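Local structure of VirX1 (Cyanophage Syn10, 6QGM) at residues 47-56 / 356-367. The protein is a viral halogenase that iodinates diverse substrates and probably works as a flavin-dependent enzyme of the tryptophan halogenase family. Sequence-based numbering, arbitrary orientation.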
# COMPACT_ATOMS: atom_id res chain seq x y z
N GLU B 47 -34.57 -8.19 -13.06
CA GLU B 47 -33.29 -7.77 -12.44
C GLU B 47 -32.46 -6.95 -13.43
O GLU B 47 -32.45 -7.32 -14.62
CB GLU B 47 -32.51 -9.02 -12.05
CG GLU B 47 -31.58 -8.83 -10.88
CD GLU B 47 -30.84 -10.10 -10.55
OE1 GLU B 47 -31.23 -11.16 -11.10
OE2 GLU B 47 -29.88 -10.04 -9.74
N SER B 48 -31.75 -5.93 -12.96
CA SER B 48 -30.83 -5.09 -13.77
C SER B 48 -29.40 -5.61 -13.62
O SER B 48 -29.10 -6.25 -12.59
CB SER B 48 -30.96 -3.60 -13.45
OG SER B 48 -30.50 -3.30 -12.16
N THR B 49 -28.58 -5.38 -14.64
CA THR B 49 -27.19 -5.89 -14.77
C THR B 49 -26.23 -4.71 -14.72
O THR B 49 -26.69 -3.56 -14.74
CB THR B 49 -27.06 -6.70 -16.07
OG1 THR B 49 -27.21 -5.79 -17.17
CG2 THR B 49 -28.07 -7.83 -16.20
N LEU B 50 -24.94 -5.00 -14.65
CA LEU B 50 -23.83 -4.02 -14.76
C LEU B 50 -23.24 -4.09 -16.17
O LEU B 50 -23.70 -4.96 -16.98
CB LEU B 50 -22.75 -4.42 -13.75
CG LEU B 50 -23.17 -4.35 -12.28
CD1 LEU B 50 -22.29 -5.26 -11.43
CD2 LEU B 50 -23.12 -2.91 -11.82
N GLY B 51 -22.25 -3.22 -16.44
CA GLY B 51 -21.33 -3.35 -17.59
C GLY B 51 -20.71 -4.74 -17.65
O GLY B 51 -20.68 -5.31 -18.74
N HIS B 52 -20.26 -5.25 -16.51
CA HIS B 52 -19.62 -6.59 -16.32
C HIS B 52 -20.35 -7.65 -17.17
O HIS B 52 -19.69 -8.53 -17.75
CB HIS B 52 -19.65 -7.00 -14.82
CG HIS B 52 -18.44 -6.69 -13.97
ND1 HIS B 52 -18.14 -5.40 -13.52
CD2 HIS B 52 -17.50 -7.51 -13.45
CE1 HIS B 52 -17.03 -5.44 -12.80
NE2 HIS B 52 -16.61 -6.73 -12.75
N PHE B 53 -21.69 -7.57 -17.20
CA PHE B 53 -22.60 -8.52 -17.90
C PHE B 53 -22.27 -8.61 -19.39
O PHE B 53 -22.47 -9.69 -19.98
CB PHE B 53 -24.05 -8.08 -17.70
CG PHE B 53 -25.10 -9.09 -18.09
CD1 PHE B 53 -25.20 -10.30 -17.43
CD2 PHE B 53 -26.02 -8.82 -19.08
CE1 PHE B 53 -26.18 -11.22 -17.76
CE2 PHE B 53 -27.00 -9.74 -19.42
CZ PHE B 53 -27.08 -10.94 -18.76
N ASN B 54 -21.81 -7.50 -19.98
CA ASN B 54 -21.44 -7.43 -21.42
C ASN B 54 -20.30 -8.43 -21.69
O ASN B 54 -20.36 -9.11 -22.75
CB ASN B 54 -21.13 -6.00 -21.86
CG ASN B 54 -22.33 -5.08 -21.92
OD1 ASN B 54 -23.13 -5.17 -22.86
ND2 ASN B 54 -22.46 -4.20 -20.95
N LYS B 55 -19.32 -8.54 -20.78
CA LYS B 55 -18.19 -9.49 -20.92
C LYS B 55 -18.74 -10.92 -20.99
O LYS B 55 -18.26 -11.69 -21.85
CB LYS B 55 -17.23 -9.39 -19.72
CG LYS B 55 -15.96 -10.22 -19.78
CD LYS B 55 -15.48 -10.64 -18.41
CE LYS B 55 -14.04 -11.09 -18.48
NZ LYS B 55 -13.37 -10.94 -17.17
N PHE B 56 -19.69 -11.26 -20.12
CA PHE B 56 -20.34 -12.59 -20.08
C PHE B 56 -21.01 -12.83 -21.44
O PHE B 56 -20.74 -13.87 -22.08
CB PHE B 56 -21.33 -12.68 -18.91
CG PHE B 56 -22.02 -14.01 -18.78
CD1 PHE B 56 -21.41 -15.05 -18.09
CD2 PHE B 56 -23.25 -14.24 -19.37
CE1 PHE B 56 -22.02 -16.30 -18.03
CE2 PHE B 56 -23.87 -15.48 -19.28
CZ PHE B 56 -23.24 -16.51 -18.61
N SER B 356 -27.06 -2.47 -8.67
CA SER B 356 -27.44 -3.46 -9.70
C SER B 356 -26.43 -4.59 -9.70
O SER B 356 -25.95 -4.98 -10.77
CB SER B 356 -27.53 -2.81 -11.05
OG SER B 356 -28.41 -1.68 -11.00
N THR B 357 -26.13 -5.08 -8.50
CA THR B 357 -25.00 -5.98 -8.19
C THR B 357 -25.54 -7.42 -8.08
O THR B 357 -24.72 -8.35 -8.01
CB THR B 357 -24.21 -5.34 -7.04
OG1 THR B 357 -23.07 -6.12 -6.70
CG2 THR B 357 -25.03 -5.05 -5.80
N GLY B 358 -26.87 -7.60 -8.17
CA GLY B 358 -27.58 -8.90 -8.19
C GLY B 358 -26.76 -10.02 -8.81
O GLY B 358 -26.42 -10.96 -8.10
N LEU B 359 -26.43 -9.93 -10.09
CA LEU B 359 -25.77 -11.02 -10.87
C LEU B 359 -24.25 -11.02 -10.65
O LEU B 359 -23.60 -11.93 -11.24
CB LEU B 359 -26.08 -10.85 -12.36
CG LEU B 359 -27.46 -11.33 -12.83
CD1 LEU B 359 -27.48 -11.48 -14.35
CD2 LEU B 359 -27.86 -12.64 -12.17
N LEU B 360 -23.68 -10.10 -9.87
CA LEU B 360 -22.20 -9.95 -9.73
C LEU B 360 -21.61 -11.23 -9.13
O LEU B 360 -20.73 -11.85 -9.73
CB LEU B 360 -21.87 -8.76 -8.83
CG LEU B 360 -20.38 -8.52 -8.62
CD1 LEU B 360 -19.75 -7.94 -9.88
CD2 LEU B 360 -20.16 -7.58 -7.43
N THR B 361 -22.09 -11.56 -7.94
CA THR B 361 -21.80 -12.81 -7.20
C THR B 361 -21.81 -14.01 -8.18
O THR B 361 -21.11 -15.00 -7.88
CB THR B 361 -22.76 -12.91 -6.00
OG1 THR B 361 -22.46 -14.11 -5.29
CG2 THR B 361 -24.22 -12.89 -6.40
N THR B 362 -22.54 -13.92 -9.29
CA THR B 362 -22.75 -15.03 -10.26
C THR B 362 -21.70 -15.01 -11.38
O THR B 362 -20.91 -15.98 -11.41
CB THR B 362 -24.18 -15.05 -10.82
OG1 THR B 362 -25.07 -14.99 -9.70
CG2 THR B 362 -24.49 -16.27 -11.67
N HIS B 363 -21.68 -14.01 -12.27
CA HIS B 363 -20.83 -14.05 -13.51
C HIS B 363 -19.35 -13.93 -13.13
O HIS B 363 -18.54 -14.53 -13.85
CB HIS B 363 -21.23 -13.04 -14.61
CG HIS B 363 -21.51 -11.65 -14.16
ND1 HIS B 363 -22.65 -10.97 -14.55
CD2 HIS B 363 -20.85 -10.82 -13.33
CE1 HIS B 363 -22.66 -9.77 -13.99
NE2 HIS B 363 -21.57 -9.66 -13.24
N GLU B 364 -19.01 -13.22 -12.05
CA GLU B 364 -17.63 -13.12 -11.54
C GLU B 364 -17.14 -14.52 -11.17
O GLU B 364 -16.08 -14.94 -11.68
CB GLU B 364 -17.56 -12.15 -10.35
CG GLU B 364 -16.25 -12.19 -9.57
CD GLU B 364 -15.04 -11.57 -10.24
OE1 GLU B 364 -15.17 -10.95 -11.34
OE2 GLU B 364 -13.97 -11.69 -9.64
N ASN B 365 -17.88 -15.24 -10.33
CA ASN B 365 -17.50 -16.61 -9.89
C ASN B 365 -17.47 -17.56 -11.10
O ASN B 365 -16.57 -18.42 -11.14
CB ASN B 365 -18.38 -17.12 -8.76
CG ASN B 365 -17.98 -16.51 -7.43
OD1 ASN B 365 -17.19 -15.57 -7.40
ND2 ASN B 365 -18.51 -17.03 -6.33
N ILE B 366 -18.37 -17.39 -12.07
CA ILE B 366 -18.42 -18.25 -13.29
C ILE B 366 -17.13 -18.02 -14.08
O ILE B 366 -16.47 -19.02 -14.42
CB ILE B 366 -19.69 -18.01 -14.13
CG1 ILE B 366 -20.95 -18.49 -13.41
CG2 ILE B 366 -19.54 -18.66 -15.50
CD1 ILE B 366 -22.25 -18.09 -14.05
N GLU B 367 -16.79 -16.76 -14.35
CA GLU B 367 -15.59 -16.38 -15.16
C GLU B 367 -14.31 -16.83 -14.44
O GLU B 367 -13.42 -17.34 -15.14
CB GLU B 367 -15.62 -14.91 -15.56
CG GLU B 367 -15.46 -13.88 -14.48
CD GLU B 367 -15.80 -12.45 -14.91
OE1 GLU B 367 -16.62 -12.28 -15.87
OE2 GLU B 367 -15.24 -11.50 -14.27
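The imidazole of His363 projects from 356-367 against 47-56, with His52 C over one face and the carbonyl oxygen of Leu359, one turn earlier, 3.4 Å above the centre of the opposite face. Phe53 meets this ring edge to edge, CD1 lying 3.9 Å from His363 ND1, while Thr49 CG2 covers the centre of one phenyl face. Leu359 CD1 reaches Phe53 CE1 obliquely, at 3.7 Å. Over a face of the His52 ring sits Leu360 CD1, which also packs on Leu50 CD1. Farther along, Phe56 CG is anti to the backbone N (chi1 -179°), carrying the ring across to His363 CB and, at its edge, Ile366 CG2. Polar links lie toward the two ends: Ser48 OG and Ser356 OG share a 2.9 Å hydrogen bond, Lys76 NZ also hydrogen-bonds Ser356 OG, and extended Lys55 forms a salt bridge from NZ to Glu367 OE2 (3.5 Å), its hydrogen bond weak. Helix 52-56 crosses helix 360-367 at 44°, their axes 10.2 Å apart. Within the halogenase fold, helix 14-26, which follows the first strand of the Rossmann-type sheet, packs on Phe56 and Ile366, helix 382-408 touches Leu360, and strand 164-168 pairs with strand 46-48.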